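Side-chain contacts in putative Lipoprotein (Shewanella oneidensis, PDB 3U24), which is of unknown function but binds zinc and calcium ions and is probably related to metallopeptidases: residues A[23-26]-A[27-30]; A[85-88]-A[89-92]; A[247-250]-A[251-255]; A[518-521]-A[522-526]. One frame throughout, in Å; residues are numbered along the deposited sequence.

Contact 1: residues A[23-26]-A[27-30]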
ATOM      1  N   ALA A  23      22.999  21.070 -17.245  1.00 37.74           N
ATOM      2  CA  ALA A  23      21.694  20.366 -17.283  1.00 34.49           C
ATOM      3  C   ALA A  23      20.592  21.170 -16.569  1.00 31.73           C
ATOM      4  O   ALA A  23      20.820  21.753 -15.515  1.00 31.48           O
ATOM      5  CB  ALA A  23      21.811  18.959 -16.666  1.00 32.64           C
ATOM      6  N   SER A  24      19.404  21.222 -17.155  1.00 29.28           N
ATOM      7  CA  SER A  24      18.227  21.717 -16.431  1.00 27.61           C
ATOM      8  C   SER A  24      17.789  20.699 -15.386  1.00 26.14           C
ATOM      9  O   SER A  24      18.201  19.534 -15.404  1.00 24.18           O
ATOM     10  CB  SER A  24      17.058  21.933 -17.381  1.00 27.46           C
ATOM     11  OG  SER A  24      16.610  20.711 -17.940  1.00 26.46           O
ATOM     12  N   PHE A  25      16.917  21.121 -14.487  1.00 25.74           N
ATOM     13  CA  PHE A  25      16.391  20.185 -13.532  1.00 25.46           C
ATOM     14  C   PHE A  25      15.610  19.063 -14.240  1.00 24.82           C
ATOM     15  O   PHE A  25      15.695  17.909 -13.838  1.00 23.45           O
ATOM     16  CB  PHE A  25      15.511  20.834 -12.483  1.00 25.70           C
ATOM     17  CG  PHE A  25      15.175  19.897 -11.373  1.00 25.22           C
ATOM     18  CD1 PHE A  25      16.085  19.645 -10.386  1.00 25.64           C
ATOM     19  CD2 PHE A  25      13.987  19.223 -11.375  1.00 25.88           C
ATOM     20  CE1 PHE A  25      15.815  18.727  -9.390  1.00 25.49           C
ATOM     21  CE2 PHE A  25      13.685  18.324 -10.386  1.00 25.64           C
ATOM     22  CZ  PHE A  25      14.608  18.073  -9.398  1.00 25.58           C
ATOM     23  N   ALA A  26      14.869  19.406 -15.283  1.00 24.67           N
ATOM     24  CA  ALA A  26      14.124  18.396 -16.044  1.00 24.67           C
ATOM     25  C   ALA A  26      15.096  17.388 -16.644  1.00 24.88           C
ATOM     26  O   ALA A  26      14.834  16.189 -16.603  1.00 25.02           O
ATOM     27  CB  ALA A  26      13.257  19.038 -17.135  1.00 24.75           C
ATOM     28  N   GLN A  27      16.227  17.858 -17.176  1.00 25.46           N
ATOM     29  CA  GLN A  27      17.201  16.949 -17.739  1.00 26.30           C
ATOM     30  C   GLN A  27      17.772  16.071 -16.648  1.00 26.17           C
ATOM     31  O   GLN A  27      17.974  14.902 -16.856  1.00 25.93           O
ATOM     32  CB  GLN A  27      18.309  17.689 -18.463  1.00 27.57           C
ATOM     33  CG  GLN A  27      17.838  18.298 -19.778  1.00 28.91           C
ATOM     34  CD  GLN A  27      18.844  19.242 -20.388  1.00 30.08           C
ATOM     35  OE1 GLN A  27      19.340  20.174 -19.743  1.00 30.15           O
ATOM     36  NE2 GLN A  27      19.135  19.014 -21.667  1.00 32.32           N
ATOM     37  N   PHE A  28      18.004  16.636 -15.478  1.00 26.63           N
ATOM     38  CA  PHE A  28      18.557  15.883 -14.403  1.00 26.70           C
ATOM     39  C   PHE A  28      17.629  14.780 -13.939  1.00 26.66           C
ATOM     40  O   PHE A  28      18.085  13.680 -13.778  1.00 25.66           O
ATOM     41  CB  PHE A  28      18.886  16.755 -13.235  1.00 26.95           C
ATOM     42  CG  PHE A  28      19.058  15.984 -11.989  1.00 27.49           C
ATOM     43  CD1 PHE A  28      20.214  15.234 -11.780  1.00 28.40           C
ATOM     44  CD2 PHE A  28      18.072  15.970 -11.038  1.00 27.40           C
ATOM     45  CE1 PHE A  28      20.368  14.509 -10.630  1.00 28.08           C
ATOM     46  CE2 PHE A  28      18.228  15.233  -9.889  1.00 27.47           C
ATOM     47  CZ  PHE A  28      19.370  14.505  -9.696  1.00 27.55           C
ATOM     48  N   SER A  29      16.358  15.101 -13.693  1.00 27.62           N
ATOM     49  CA  SER A  29      15.312  14.116 -13.351  1.00 27.90           C
ATOM     50  C   SER A  29      15.303  12.916 -14.276  1.00 27.24           C
ATOM     51  O   SER A  29      15.276  11.796 -13.812  1.00 26.64           O
ATOM     52  CB  SER A  29      13.910  14.710 -13.478  1.00 28.35           C
ATOM     53  OG  SER A  29      13.704  15.754 -12.592  1.00 31.21           O
ATOM     54  N   ASN A  30      15.269  13.148 -15.579  1.00 28.35           N
ATOM     55  CA  ASN A  30      15.306  12.041 -16.528  1.00 29.88           C
ATOM     56  C   ASN A  30      16.648  11.236 -16.468  1.00 28.42           C
ATOM     57  O   ASN A  30      16.620   9.991 -16.510  1.00 26.57           O
ATOM     58  CB  ASN A  30      14.908  12.485 -17.952  1.00 32.71           C
ATOM     59  CG  ASN A  30      13.377  12.693 -18.092  1.00 37.66           C
ATOM     60  OD1 ASN A  30      12.562  11.925 -17.542  1.00 41.22           O
ATOM     61  ND2 ASN A  30      12.981  13.754 -18.794  1.00 40.93           N
TER
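Ser24 and Gln27 form a capping box at the start of helix 25-39, the N-cap and the third residue of the helix each binding the other's backbone N-H. In one direction Gln27 N donates to Ser24 OG at 3.0 Å; in the other Ser24 N donates to Gln27 OE1 at 2.8 Å, nearly straight at 171° and on a lone pair in the carbonyl plane. Ser24 OG, set between its own N and carbonyl carbon (chi1 65°), turns back over the first turn, and the Gln27 chain, extended beyond CG, runs past it, its CG 3.3 Å from Ser24 OG. Backbone bonds then take over, Phe28 N to Ser24 O and Asn30 N to Ala26 O. The apolar part lies on the buried side, where the rings of Phe25 and Phe28 meet obliquely, their planes at 49° and Phe25 CE1 3.9 Å from Phe28 CD2. Phe25 reaches helix 88-111 and sets its ring edge-to-face with that of Phe81, while Phe28 packs on helix 61-79. Ser29 touches the Phe25 ring as well, its OG 3.4 Å from Phe25 CE2, and Ser29 N donates to Phe25 O at 2.9 Å.

Contact 2: residues A[85-88]-A[89-92]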
ATOM      1  N   SER A  85      15.295  28.066  -7.843  1.00 36.90           N
ATOM      2  CA  SER A  85      15.264  27.988  -9.292  1.00 36.17           C
ATOM      3  C   SER A  85      14.196  27.015  -9.811  1.00 33.02           C
ATOM      4  O   SER A  85      14.124  26.815 -11.015  1.00 33.00           O
ATOM      5  CB  SER A  85      16.651  27.601  -9.872  1.00 37.62           C
ATOM      6  OG  SER A  85      16.954  26.182  -9.772  1.00 36.28           O
ATOM      7  N   LEU A  86      13.355  26.465  -8.937  1.00 30.31           N
ATOM      8  CA  LEU A  86      12.488  25.327  -9.303  1.00 28.63           C
ATOM      9  C   LEU A  86      11.010  25.686  -9.344  1.00 27.53           C
ATOM     10  O   LEU A  86      10.547  26.446  -8.541  1.00 27.56           O
ATOM     11  CB  LEU A  86      12.676  24.179  -8.316  1.00 27.30           C
ATOM     12  CG  LEU A  86      14.079  23.588  -8.165  1.00 26.96           C
ATOM     13  CD1 LEU A  86      14.014  22.406  -7.219  1.00 25.01           C
ATOM     14  CD2 LEU A  86      14.711  23.242  -9.511  1.00 26.08           C
ATOM     15  N   THR A  87      10.269  25.117 -10.278  1.00 26.71           N
ATOM     16  CA  THR A  87       8.813  25.235 -10.245  1.00 27.11           C
ATOM     17  C   THR A  87       8.216  24.299  -9.162  1.00 26.98           C
ATOM     18  O   THR A  87       8.920  23.501  -8.553  1.00 25.96           O
ATOM     19  CB  THR A  87       8.200  24.814 -11.575  1.00 27.06           C
ATOM     20  OG1 THR A  87       8.526  23.441 -11.796  1.00 26.71           O
ATOM     21  CG2 THR A  87       8.721  25.678 -12.733  1.00 27.51           C
ATOM     22  N   SER A  88       6.907  24.359  -8.979  1.00 27.78           N
ATOM     23  CA  SER A  88       6.280  23.621  -7.905  1.00 28.92           C
ATOM     24  C   SER A  88       6.401  22.122  -8.140  1.00 27.80           C
ATOM     25  O   SER A  88       6.810  21.409  -7.236  1.00 26.52           O
ATOM     26  CB  SER A  88       4.849  24.089  -7.658  1.00 29.93           C
ATOM     27  OG  SER A  88       4.057  23.730  -8.752  1.00 32.68           O
ATOM     28  N   ASN A  89       6.156  21.666  -9.360  1.00 27.73           N
ATOM     29  CA  ASN A  89       6.395  20.259  -9.700  1.00 29.21           C
ATOM     30  C   ASN A  89       7.835  19.783  -9.557  1.00 26.76           C
ATOM     31  O   ASN A  89       8.097  18.621  -9.153  1.00 24.56           O
ATOM     32  CB  ASN A  89       5.963  19.936 -11.147  1.00 32.61           C
ATOM     33  CG  ASN A  89       4.651  19.194 -11.197  1.00 37.84           C
ATOM     34  OD1 ASN A  89       3.764  19.395 -10.344  1.00 39.00           O
ATOM     35  ND2 ASN A  89       4.522  18.300 -12.184  1.00 44.90           N
ATOM     36  N   GLU A  90       8.755  20.639  -9.976  1.00 24.93           N
ATOM     37  CA  GLU A  90      10.158  20.317  -9.865  1.00 24.61           C
ATOM     38  C   GLU A  90      10.577  20.240  -8.395  1.00 23.97           C
ATOM     39  O   GLU A  90      11.391  19.380  -8.022  1.00 22.62           O
ATOM     40  CB  GLU A  90      10.998  21.329 -10.616  1.00 25.52           C
ATOM     41  CG  GLU A  90      10.893  21.214 -12.128  1.00 25.93           C
ATOM     42  CD  GLU A  90      11.551  22.367 -12.841  1.00 27.37           C
ATOM     43  OE1 GLU A  90      11.806  23.394 -12.147  1.00 28.49           O
ATOM     44  OE2 GLU A  90      11.813  22.264 -14.086  1.00 27.86           O
ATOM     45  N   THR A  91      10.001  21.095  -7.547  1.00 24.21           N
ATOM     46  CA  THR A  91      10.406  21.076  -6.147  1.00 24.47           C
ATOM     47  C   THR A  91       9.869  19.814  -5.467  1.00 22.90           C
ATOM     48  O   THR A  91      10.536  19.199  -4.651  1.00 21.74           O
ATOM     49  CB  THR A  91      10.062  22.395  -5.393  1.00 25.79           C
ATOM     50  OG1 THR A  91      10.751  22.381  -4.133  1.00 27.17           O
ATOM     51  CG2 THR A  91       8.608  22.539  -5.120  1.00 25.60           C
ATOM     52  N   ILE A  92       8.690  19.385  -5.867  1.00 23.09           N
ATOM     53  CA  ILE A  92       8.162  18.072  -5.411  1.00 22.67           C
ATOM     54  C   ILE A  92       9.082  16.928  -5.837  1.00 22.25           C
ATOM     55  O   ILE A  92       9.517  16.138  -4.992  1.00 21.44           O
ATOM     56  CB  ILE A  92       6.716  17.841  -5.859  1.00 22.40           C
ATOM     57  CG1 ILE A  92       5.800  18.838  -5.106  1.00 22.72           C
ATOM     58  CG2 ILE A  92       6.311  16.386  -5.594  1.00 21.63           C
ATOM     59  CD1 ILE A  92       4.462  19.071  -5.782  1.00 23.22           C
TER
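Thr87 and Glu90 are brought together by their first torsions. With chi1 at 62°, Thr87 OG1 sits between its own N and carbonyl carbon and faces the first turn of helix 88-111; Glu90 CG lies anti to its carbonyl carbon (chi1 -72°), and the chain runs extended from there back to the start of the helix. Glu90 OE1 thus accepts from Thr87 N at 3.0 Å, the N-H reaching the oxygen on its anti side and 33° out of the carboxylate plane. The return bond, from Glu90 N to Thr87 OG1, is weak at 3.3 Å. These reciprocal bonds make a capping box with Thr87 as N-cap, and they give acceptors, one of them weakly held, to two of the N-H groups at the helix start, which have no preceding turn to bond to. The Glu90 carboxylate lies at the positive end of the helix dipole, which would probably favour its charged form. Thr91 N continues the helix by donating to Thr87 O at 2.8 Å, and Ile92 N does the same to Ser88 O. Leu86 lays CD2 within 3.9 Å of Glu90 OE1, while its CD1 reaches past the box to 4.0 Å from Thr91 CA. Both Leu86 and Glu90 also touch Phe25 of helix 25-39. Asn89 takes no part in the box; its ND2 donates to Ser424 O. One turn further along, Thr91 O accepts from ND1 of His95, a zinc-binding position, while the side chains of Thr91 and Ile92 pack against Leu569 of helix 563-571.

Contact 3: residues A[247-250]-A[251-255]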
ATOM      1  N   GLU A 247      10.812   5.656  14.206  1.00 21.84           N
ATOM      2  CA  GLU A 247      10.729   7.063  13.858  1.00 22.09           C
ATOM      3  C   GLU A 247      11.466   7.406  12.561  1.00 23.07           C
ATOM      4  O   GLU A 247      10.949   8.180  11.746  1.00 22.33           O
ATOM      5  CB  GLU A 247      11.274   7.926  14.976  1.00 22.62           C
ATOM      6  CG  GLU A 247      10.421   7.927  16.254  1.00 23.11           C
ATOM      7  CD  GLU A 247       9.133   8.736  16.114  1.00 23.65           C
ATOM      8  OE1 GLU A 247       8.861   9.313  15.019  1.00 22.77           O
ATOM      9  OE2 GLU A 247       8.354   8.777  17.091  1.00 24.05           O
ATOM     10  N   GLN A 248      12.664   6.850  12.354  1.00 24.02           N
ATOM     11  CA  GLN A 248      13.409   7.148  11.136  1.00 24.58           C
ATOM     12  C   GLN A 248      12.616   6.559   9.962  1.00 23.39           C
ATOM     13  O   GLN A 248      12.431   7.244   8.940  1.00 23.82           O
ATOM     14  CB  GLN A 248      14.881   6.636  11.164  1.00 27.54           C
ATOM     15  CG  GLN A 248      15.806   7.361  12.142  1.00 31.42           C
ATOM     16  CD  GLN A 248      17.185   6.682  12.499  1.00 35.18           C
ATOM     17  OE1 GLN A 248      17.403   5.474  12.341  1.00 37.72           O
ATOM     18  NE2 GLN A 248      18.095   7.492  13.044  1.00 37.80           N
ATOM     19  N   LYS A 249      12.123   5.319  10.083  1.00 21.96           N
ATOM     20  CA  LYS A 249      11.372   4.706   8.973  1.00 21.51           C
ATOM     21  C   LYS A 249      10.087   5.487   8.660  1.00 20.48           C
ATOM     22  O   LYS A 249       9.727   5.667   7.502  1.00 19.24           O
ATOM     23  CB  LYS A 249      11.033   3.239   9.255  1.00 21.93           C
ATOM     24  CG  LYS A 249      10.451   2.468   8.061  1.00 22.33           C
ATOM     25  CD  LYS A 249      10.463   0.948   8.338  1.00 23.21           C
ATOM     26  CE  LYS A 249      10.239   0.058   7.114  1.00 23.37           C
ATOM     27  NZ  LYS A 249       8.935   0.267   6.478  1.00 24.54           N
ATOM     28  N   PHE A 250       9.407   5.897   9.715  1.00 20.54           N
ATOM     29  CA  PHE A 250       8.196   6.685   9.620  1.00 20.83           C
ATOM     30  C   PHE A 250       8.519   7.978   8.897  1.00 20.65           C
ATOM     31  O   PHE A 250       7.817   8.302   7.963  1.00 20.79           O
ATOM     32  CB  PHE A 250       7.621   6.923  11.016  1.00 21.09           C
ATOM     33  CG  PHE A 250       6.350   7.719  11.054  1.00 21.11           C
ATOM     34  CD1 PHE A 250       5.133   7.111  10.891  1.00 20.86           C
ATOM     35  CD2 PHE A 250       6.377   9.092  11.320  1.00 21.29           C
ATOM     36  CE1 PHE A 250       3.951   7.857  10.950  1.00 21.00           C
ATOM     37  CE2 PHE A 250       5.209   9.834  11.376  1.00 21.08           C
ATOM     38  CZ  PHE A 250       3.998   9.224  11.159  1.00 21.03           C
ATOM     39  N   ALA A 251       9.609   8.663   9.236  1.00 20.72           N
ATOM     40  CA  ALA A 251       9.951   9.907   8.504  1.00 20.79           C
ATOM     41  C   ALA A 251      10.203   9.640   7.014  1.00 21.39           C
ATOM     42  O   ALA A 251       9.684  10.378   6.186  1.00 21.23           O
ATOM     43  CB  ALA A 251      11.125  10.632   9.134  1.00 20.47           C
ATOM     44  N   PHE A 252      10.931   8.567   6.658  1.00 21.22           N
ATOM     45  CA  PHE A 252      11.257   8.303   5.255  1.00 21.88           C
ATOM     46  C   PHE A 252      10.055   7.810   4.436  1.00 22.49           C
ATOM     47  O   PHE A 252       9.854   8.263   3.298  1.00 21.48           O
ATOM     48  CB  PHE A 252      12.395   7.259   5.084  1.00 22.14           C
ATOM     49  CG  PHE A 252      13.761   7.763   5.434  1.00 22.22           C
ATOM     50  CD1 PHE A 252      14.244   8.956   4.890  1.00 22.87           C
ATOM     51  CD2 PHE A 252      14.586   7.034   6.270  1.00 22.46           C
ATOM     52  CE1 PHE A 252      15.498   9.414   5.196  1.00 22.89           C
ATOM     53  CE2 PHE A 252      15.858   7.483   6.589  1.00 22.46           C
ATOM     54  CZ  PHE A 252      16.308   8.688   6.057  1.00 23.07           C
ATOM     55  N   ASP A 253       9.249   6.915   5.004  1.00 23.38           N
ATOM     56  CA  ASP A 253       8.135   6.311   4.281  1.00 24.14           C
ATOM     57  C   ASP A 253       6.935   7.253   4.194  1.00 25.23           C
ATOM     58  O   ASP A 253       6.320   7.368   3.135  1.00 26.27           O
ATOM     59  CB  ASP A 253       7.662   5.018   4.981  1.00 26.36           C
ATOM     60  CG  ASP A 253       8.657   3.865   4.876  1.00 29.38           C
ATOM     61  OD1 ASP A 253       9.689   4.014   4.176  1.00 31.44           O
ATOM     62  OD2 ASP A 253       8.383   2.776   5.475  1.00 32.60           O
ATOM     63  N   ILE A 254       6.559   7.892   5.313  1.00 24.21           N
ATOM     64  CA  ILE A 254       5.309   8.668   5.383  1.00 23.65           C
ATOM     65  C   ILE A 254       5.548  10.150   5.068  1.00 25.02           C
ATOM     66  O   ILE A 254       4.758  10.794   4.411  1.00 26.83           O
ATOM     67  CB  ILE A 254       4.729   8.537   6.786  1.00 23.29           C
ATOM     68  CG1 ILE A 254       4.490   7.053   7.136  1.00 23.08           C
ATOM     69  CG2 ILE A 254       3.435   9.317   6.953  1.00 22.61           C
ATOM     70  CD1 ILE A 254       3.511   6.289   6.248  1.00 22.38           C
ATOM     71  N   GLN A 255       6.679  10.668   5.517  1.00 24.99           N
ATOM     72  CA  GLN A 255       7.042  12.048   5.326  1.00 26.19           C
ATOM     73  C   GLN A 255       5.993  12.964   5.899  1.00 24.75           C
ATOM     74  O   GLN A 255       5.664  13.993   5.331  1.00 25.88           O
ATOM     75  CB  GLN A 255       7.337  12.362   3.848  1.00 27.56           C
ATOM     76  CG  GLN A 255       8.512  11.615   3.265  1.00 29.19           C
ATOM     77  CD  GLN A 255       8.863  12.080   1.863  1.00 31.60           C
ATOM     78  OE1 GLN A 255       8.518  11.408   0.866  1.00 37.34           O
ATOM     79  NE2 GLN A 255       9.556  13.186   1.769  1.00 29.40           N
TER
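Lys249 and Asp253, one turn apart near the C-terminal end of helix 243-254, form an i to i+4 salt bridge, with Lys249 NZ 2.8 Å from Asp253 OD2 and nearly in line with the C-O bond. The Lys249 chain leaves anti to its backbone N (chi1 -171°) and stays extended until the bend at chi4 turns NZ toward the carboxylate; its CG passes 3.3 Å from Asp253 OD2. On this polar side NZ has a second partner, the carbonyl oxygen of Gln518, while Asp253 itself is exposed. The buried side is packed with hydrocarbon instead. Ile254 CB stands 4.2 Å above one face of the Phe250 ring, offset toward its rim, and Ile254 CG1 comes within 3.8 Å of Phe250 CD1. Phe250 also meets Leu263 of helix 260-289, and Ile254 packs on Ser523 and Ser526 of helix 523-542, so this flank packs on two neighbouring helices. Elsewhere Phe252 CD2 rests 3.4 Å from Gln248 O, and its ring meets that of Trp106. A methionine in place of Lys249 would probably leave the Asp253 carboxylate without its cation and Gln518 O without that donor. Since one ammonium group serves both a carboxylate and a main-chain carbonyl, the lysine is likely to stay charged, its salt bridge staying within the helix while its hydrogen bond ties the helix to the loop at Gln518.

Contact 4: residues A[518-521]-A[522-526]. With ACY (acetic acid), chain Q.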
ATOM      1  N   GLN A 518       6.401  -2.840   9.057  1.00 23.96           N
ATOM      2  CA  GLN A 518       6.467  -1.723   9.984  1.00 23.66           C
ATOM      3  C   GLN A 518       6.080  -0.446   9.224  1.00 23.79           C
ATOM      4  O   GLN A 518       6.385  -0.340   8.010  1.00 23.41           O
ATOM      5  CB  GLN A 518       7.892  -1.568  10.521  1.00 23.38           C
ATOM      6  CG  GLN A 518       8.553  -2.875  10.904  1.00 24.04           C
ATOM      7  CD  GLN A 518       9.193  -3.534   9.718  1.00 23.57           C
ATOM      8  OE1 GLN A 518       9.624  -2.857   8.815  1.00 24.03           O
ATOM      9  NE2 GLN A 518       9.234  -4.848   9.706  1.00 23.22           N
ATOM     10  N   VAL A 519       5.380   0.464   9.925  1.00 22.89           N
ATOM     11  CA  VAL A 519       5.056   1.816   9.456  1.00 22.87           C
ATOM     12  C   VAL A 519       3.922   1.870   8.425  1.00 23.68           C
ATOM     13  O   VAL A 519       3.009   2.709   8.519  1.00 24.38           O
ATOM     14  CB  VAL A 519       6.341   2.556   8.993  1.00 22.82           C
ATOM     15  CG1 VAL A 519       6.013   3.836   8.287  1.00 22.87           C
ATOM     16  CG2 VAL A 519       7.223   2.857  10.206  1.00 22.80           C
ATOM     17  N   GLN A 520       3.911   0.961   7.462  1.00 24.05           N
ATOM     18  CA  GLN A 520       2.890   1.017   6.398  1.00 23.95           C
ATOM     19  C   GLN A 520       1.455   1.123   6.952  1.00 22.99           C
ATOM     20  O   GLN A 520       0.604   1.822   6.390  1.00 22.07           O
ATOM     21  CB  GLN A 520       3.079  -0.156   5.414  1.00 24.99           C
ATOM     22  CG  GLN A 520       2.200  -0.103   4.154  1.00 26.25           C
ATOM     23  CD  GLN A 520       0.727  -0.416   4.443  1.00 26.23           C
ATOM     24  OE1 GLN A 520       0.414  -1.176   5.362  1.00 25.68           O
ATOM     25  NE2 GLN A 520      -0.180   0.227   3.691  1.00 26.43           N
ATOM     26  N   LEU A 521       1.203   0.471   8.081  1.00 24.18           N
ATOM     27  CA  LEU A 521      -0.149   0.440   8.697  1.00 23.60           C
ATOM     28  C   LEU A 521      -0.574   1.801   9.200  1.00 22.89           C
ATOM     29  O   LEU A 521      -1.766   2.051   9.263  1.00 22.83           O
ATOM     30  CB  LEU A 521      -0.257  -0.589   9.833  1.00 23.81           C
ATOM     31  CG  LEU A 521      -0.659  -1.978   9.334  1.00 25.27           C
ATOM     32  CD1 LEU A 521      -0.397  -3.025  10.422  1.00 24.65           C
ATOM     33  CD2 LEU A 521      -2.121  -1.983   8.887  1.00 23.53           C
ATOM     34  N   THR A 522       0.368   2.671   9.554  1.00 22.06           N
ATOM     35  CA  THR A 522       0.017   4.039   9.972  1.00 22.67           C
ATOM     36  C   THR A 522      -0.370   4.989   8.809  1.00 22.67           C
ATOM     37  O   THR A 522      -0.888   6.078   9.039  1.00 22.49           O
ATOM     38  CB  THR A 522       1.166   4.721  10.758  1.00 23.59           C
ATOM     39  OG1 THR A 522       2.231   5.028   9.850  1.00 22.90           O
ATOM     40  CG2 THR A 522       1.699   3.810  11.883  1.00 22.30           C
ATOM     41  N   SER A 523      -0.165   4.573   7.555  1.00 23.37           N
ATOM     42  CA  SER A 523      -0.220   5.498   6.435  1.00 23.05           C
ATOM     43  C   SER A 523      -1.608   6.096   6.281  1.00 23.62           C
ATOM     44  O   SER A 523      -1.766   7.304   5.986  1.00 23.10           O
ATOM     45  CB  SER A 523       0.296   4.842   5.131  1.00 24.34           C
ATOM     46  OG  SER A 523      -0.470   3.729   4.716  1.00 25.72           O
ATOM     47  N   TYR A 524      -2.614   5.270   6.541  1.00 23.12           N
ATOM     48  CA  TYR A 524      -4.007   5.667   6.339  1.00 22.88           C
ATOM     49  C   TYR A 524      -4.380   6.810   7.257  1.00 21.80           C
ATOM     50  O   TYR A 524      -4.895   7.853   6.802  1.00 21.20           O
ATOM     51  CB  TYR A 524      -4.952   4.501   6.553  1.00 24.39           C
ATOM     52  CG  TYR A 524      -4.509   3.268   5.827  1.00 26.53           C
ATOM     53  CD1 TYR A 524      -3.609   2.378   6.432  1.00 27.16           C
ATOM     54  CD2 TYR A 524      -4.975   2.978   4.552  1.00 27.61           C
ATOM     55  CE1 TYR A 524      -3.172   1.257   5.780  1.00 28.96           C
ATOM     56  CE2 TYR A 524      -4.537   1.849   3.876  1.00 27.93           C
ATOM     57  CZ  TYR A 524      -3.654   0.997   4.492  1.00 28.75           C
ATOM     58  OH  TYR A 524      -3.192  -0.123   3.878  1.00 29.13           O
ATOM     59  N   TYR A 525      -4.106   6.641   8.542  1.00 20.27           N
ATOM     60  CA  TYR A 525      -4.505   7.636   9.517  1.00 19.90           C
ATOM     61  C   TYR A 525      -3.625   8.891   9.420  1.00 19.62           C
ATOM     62  O   TYR A 525      -4.089   9.999   9.619  1.00 18.59           O
ATOM     63  CB  TYR A 525      -4.410   7.054  10.915  1.00 19.77           C
ATOM     64  CG  TYR A 525      -4.816   7.990  11.999  1.00 19.88           C
ATOM     65  CD1 TYR A 525      -6.118   8.432  12.113  1.00 20.29           C
ATOM     66  CD2 TYR A 525      -3.898   8.408  12.941  1.00 20.87           C
ATOM     67  CE1 TYR A 525      -6.495   9.302  13.113  1.00 20.94           C
ATOM     68  CE2 TYR A 525      -4.261   9.242  13.975  1.00 21.24           C
ATOM     69  CZ  TYR A 525      -5.563   9.671  14.056  1.00 21.65           C
ATOM     70  OH  TYR A 525      -5.874  10.547  15.052  1.00 23.90           O
ATOM     71  N   SER A 526      -2.337   8.685   9.181  1.00 19.47           N
ATOM     72  CA  SER A 526      -1.413   9.794   9.097  1.00 20.13           C
ATOM     73  C   SER A 526      -1.811  10.785   8.003  1.00 19.74           C
ATOM     74  O   SER A 526      -1.962  11.966   8.271  1.00 20.25           O
ATOM     75  CB  SER A 526      -0.024   9.278   8.859  1.00 20.62           C
ATOM     76  OG  SER A 526       0.825  10.379   8.642  1.00 22.13           O
TER
HETATM   77  C   ACY Q 601      10.805  -5.277   6.479  1.00 42.68           C
HETATM   78  O   ACY Q 601      10.074  -6.194   6.939  1.00 41.69           O
HETATM   79  OXT ACY Q 601      10.505  -4.045   6.542  1.00 45.54           O
HETATM   80  CH3 ACY Q 601      12.063  -5.658   5.772  1.00 37.79           C
HETATM   81  O   HOH W   1      -3.576   3.965  10.082  1.00 20.05           O
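Val519 O is gripped twice by Thr522, from the backbone N and from the side-chain hydroxyl, each at 2.8 Å. The hydroxyl bond lies in the carbonyl plane on a lone pair, whereas the N-H comes from above that plane. Thr522 OG1 reaches back because it sits between its own N and carbonyl carbon (chi1 71°). The next carbonyl is held the same way: Gln520 O accepts from Ser523 OG at 2.8 Å, in the carbonyl plane, and from Ser523 N at 3.1 Å, above it. These paired bonds fasten the loop after helix 504-516 at the entry to helix 523-542. Farther out, Gln520 bends at chi2 so that NE2 donates to Tyr524 OH at 3.0 Å, almost straight at 170° and in the amide plane; the amide and ring planes are 83° apart. Arg513 donates to both Gln520 OE1 and Tyr524 OH. Leu521 O lies at the Tyr524 ring edge, 3.4 Å from CD1, and a water links Leu521 O to Tyr525 N. At the other end Gln518 NE2 donates to a bound acetic acid, probably from the crystallisation liquor. The Tyr524 side chain lies about 4 Å from that of Glu439, a ligand of the zinc ion also held by His408 and His414. A phenylalanine in place of Tyr524 would probably leave Gln520 NE2 without its acceptor and take an acceptor from Arg513. With Arg513 and Gln520 both donating to it, the phenol oxygen is held by two N-H donors, which fixes the ring's place beside the metal site.

How the contacts relate
All four contacts are local and follow one another along the chain; none nests in or crosses another. Contact 1 opens the first helix, 25-39, and contact 2 closes the turn from the loop after helix 61-79 into helix 88-111. These two helix starts pack together, largely through apolar side chains, so the N-terminal helix is fastened to the beginning of 88-111. Contact 3 lies near the end of helix 243-254, and contact 4 forms the entry to helix 523-542; though far apart in sequence they meet directly, with Phe250 against Thr522. Between the two pairs, contacts 2 and 3 approach to about 7 Å between nearest atoms without touching.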